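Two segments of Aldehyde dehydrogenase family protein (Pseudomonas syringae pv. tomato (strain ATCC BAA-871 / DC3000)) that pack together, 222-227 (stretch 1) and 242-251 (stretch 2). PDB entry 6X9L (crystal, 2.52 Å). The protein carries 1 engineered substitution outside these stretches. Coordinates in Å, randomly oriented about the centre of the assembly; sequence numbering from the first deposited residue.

Stretch 1, residues 222-227: MAAHPD
Stretch 2 242-251: LVAQAAAPTV

What does Met 222 contribute where stretch 1 enters the contact? Its side chain (chi1 m, chi2 t, chi3 97°) stays out of reach of stretch 2, but its backbone sets up the turn that follows: phi/psi is -65/-48, helical, and Met 222 O accepts a hydrogen bond from His 225 N at 3.1 Å.

Why can the two backbones come so close at Ala 223? Ala 223 (-58/-31) points its CB toward the helical part of stretch 2, where Ala 246 and Ala 247 carry only a CB. Ala 223 CB lies 3.5 Å from Ala 246 CB and 4.2 Å from Val 243 CB; the CA-to-CB bond of Val 243 points sideways, with chi1 off-well at -11°. The CA atoms of Ala 223 and Ala 247 are 4.9 Å apart, and Ala 223 O sits 3.3 Å from Ala 247 CA in a CA-H...O contact, angle 135° at the hydrogen. No hydrogen bond crosses between the stretches; the junction is apolar packing plus the CA-H...O contact.

How does stretch 1 continue past Ala 223? At -99/0 the CB of Ala 224 points sideways, and Ala 224 CA is 4.0 Å from Ala 246 O. His 225 then extends to -71/132 and its CA-to-CB bond points away (chi1 t, chi2 -69°), leaving its backbone nearer: His 225 O lies 4.2 Å from Thr 250 CG2.

What does Pro 226 meet, and where does Asp 227 go? Pro 226 (-69/-11, C-gamma endo) rests its CA 4.1 Å from Thr 250 CG2, and the CA atoms of Pro 226 and Thr 250 are 6.3 Å apart. The CA-to-CB bond of Thr 250 (chi1 p) points toward stretch 1; residues 248-250 have helical phi/psi without the regular hydrogen bonds, Thr 250 at -91/-5. Asp 227 (-112/10, chi1 t) makes no contact with stretch 2, and its CA-to-CB bond points away; Asp 227 N donates to His 225 ND1 at 2.9 Å, tying the loop to itself.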

# COMPACT_ATOMS: atom_id res chain seq x y z
N MET A 222 10.01 11.50 10.79
CA MET A 222 9.32 10.22 10.89
C MET A 222 9.31 9.50 9.55
O MET A 222 9.65 8.31 9.46
CB MET A 222 7.88 10.42 11.40
CG MET A 222 7.77 10.65 12.90
SD MET A 222 6.35 11.69 13.33
CE MET A 222 5.06 10.53 13.77
N ALA A 223 8.95 10.22 8.48
CA ALA A 223 8.84 9.60 7.16
C ALA A 223 10.16 8.97 6.73
O ALA A 223 10.17 7.95 6.02
CB ALA A 223 8.38 10.63 6.12
N ALA A 224 11.28 9.54 7.17
CA ALA A 224 12.60 9.09 6.77
C ALA A 224 13.28 8.19 7.79
O ALA A 224 14.41 7.74 7.54
CB ALA A 224 13.51 10.29 6.50
N HIS A 225 12.66 7.89 8.91
CA HIS A 225 13.40 7.23 9.97
C HIS A 225 13.69 5.78 9.59
O HIS A 225 12.79 5.06 9.16
CB HIS A 225 12.63 7.30 11.29
CG HIS A 225 13.49 7.03 12.48
ND1 HIS A 225 14.02 5.79 12.75
CD2 HIS A 225 13.92 7.85 13.47
CE1 HIS A 225 14.75 5.85 13.86
NE2 HIS A 225 14.70 7.09 14.32
N PRO A 226 14.93 5.33 9.76
CA PRO A 226 15.28 3.94 9.39
C PRO A 226 14.65 2.88 10.28
O PRO A 226 14.74 1.69 9.95
CB PRO A 226 16.81 3.92 9.52
CG PRO A 226 17.22 5.26 10.06
CD PRO A 226 16.02 6.01 10.47
N ASP A 227 14.06 3.25 11.41
CA ASP A 227 13.55 2.26 12.34
C ASP A 227 12.04 2.27 12.42
O ASP A 227 11.47 1.62 13.30
CB ASP A 227 14.16 2.48 13.73
CG ASP A 227 14.21 1.21 14.54
OD1 ASP A 227 14.05 0.13 13.95
OD2 ASP A 227 14.42 1.28 15.77
N LEU A 242 4.75 14.24 -0.14
CA LEU A 242 6.08 14.44 0.45
C LEU A 242 6.43 13.34 1.43
O LEU A 242 7.58 12.88 1.47
CB LEU A 242 6.16 15.78 1.16
CG LEU A 242 6.06 17.00 0.27
CD1 LEU A 242 6.03 18.21 1.18
CD2 LEU A 242 7.23 17.05 -0.73
N VAL A 243 5.47 12.88 2.23
CA VAL A 243 5.81 11.76 3.11
C VAL A 243 6.05 10.49 2.28
O VAL A 243 7.02 9.76 2.53
CB VAL A 243 4.75 11.54 4.23
CG1 VAL A 243 3.77 12.66 4.31
CG2 VAL A 243 4.04 10.22 4.06
N ALA A 244 5.22 10.23 1.27
CA ALA A 244 5.47 9.07 0.41
C ALA A 244 6.89 9.10 -0.15
O ALA A 244 7.62 8.11 -0.09
CB ALA A 244 4.45 9.01 -0.72
N GLN A 245 7.29 10.25 -0.70
CA GLN A 245 8.63 10.40 -1.26
C GLN A 245 9.70 10.24 -0.20
O GLN A 245 10.73 9.60 -0.45
CB GLN A 245 8.77 11.76 -1.94
CG GLN A 245 8.27 11.78 -3.36
CD GLN A 245 7.83 13.16 -3.80
OE1 GLN A 245 7.97 14.14 -3.06
NE2 GLN A 245 7.30 13.26 -5.02
N ALA A 246 9.48 10.81 0.99
CA ALA A 246 10.48 10.69 2.05
C ALA A 246 10.62 9.25 2.52
O ALA A 246 11.73 8.84 2.90
CB ALA A 246 10.13 11.60 3.23
N ALA A 247 9.53 8.48 2.46
CA ALA A 247 9.48 7.10 2.95
C ALA A 247 9.98 6.06 1.95
O ALA A 247 10.29 4.94 2.34
CB ALA A 247 8.05 6.74 3.34
N ALA A 248 10.06 6.40 0.66
CA ALA A 248 10.38 5.39 -0.35
C ALA A 248 11.68 4.66 -0.07
O ALA A 248 11.69 3.42 -0.12
CB ALA A 248 10.39 6.05 -1.74
N PRO A 249 12.81 5.32 0.22
CA PRO A 249 14.07 4.56 0.33
C PRO A 249 14.10 3.54 1.46
O PRO A 249 14.81 2.54 1.35
CB PRO A 249 15.14 5.65 0.49
CG PRO A 249 14.39 6.89 0.81
CD PRO A 249 12.99 6.78 0.33
N THR A 250 13.31 3.72 2.53
CA THR A 250 13.21 2.68 3.55
C THR A 250 12.10 1.67 3.30
O THR A 250 11.97 0.70 4.06
CB THR A 250 13.02 3.31 4.91
OG1 THR A 250 12.03 4.33 4.80
CG2 THR A 250 14.33 3.92 5.39
N VAL A 251 11.28 1.87 2.26
CA VAL A 251 10.28 0.91 1.81
C VAL A 251 9.24 0.68 2.90
O VAL A 251 8.73 -0.44 3.06
CB VAL A 251 10.94 -0.42 1.38
CG1 VAL A 251 9.94 -1.30 0.57
CG2 VAL A 251 12.16 -0.13 0.57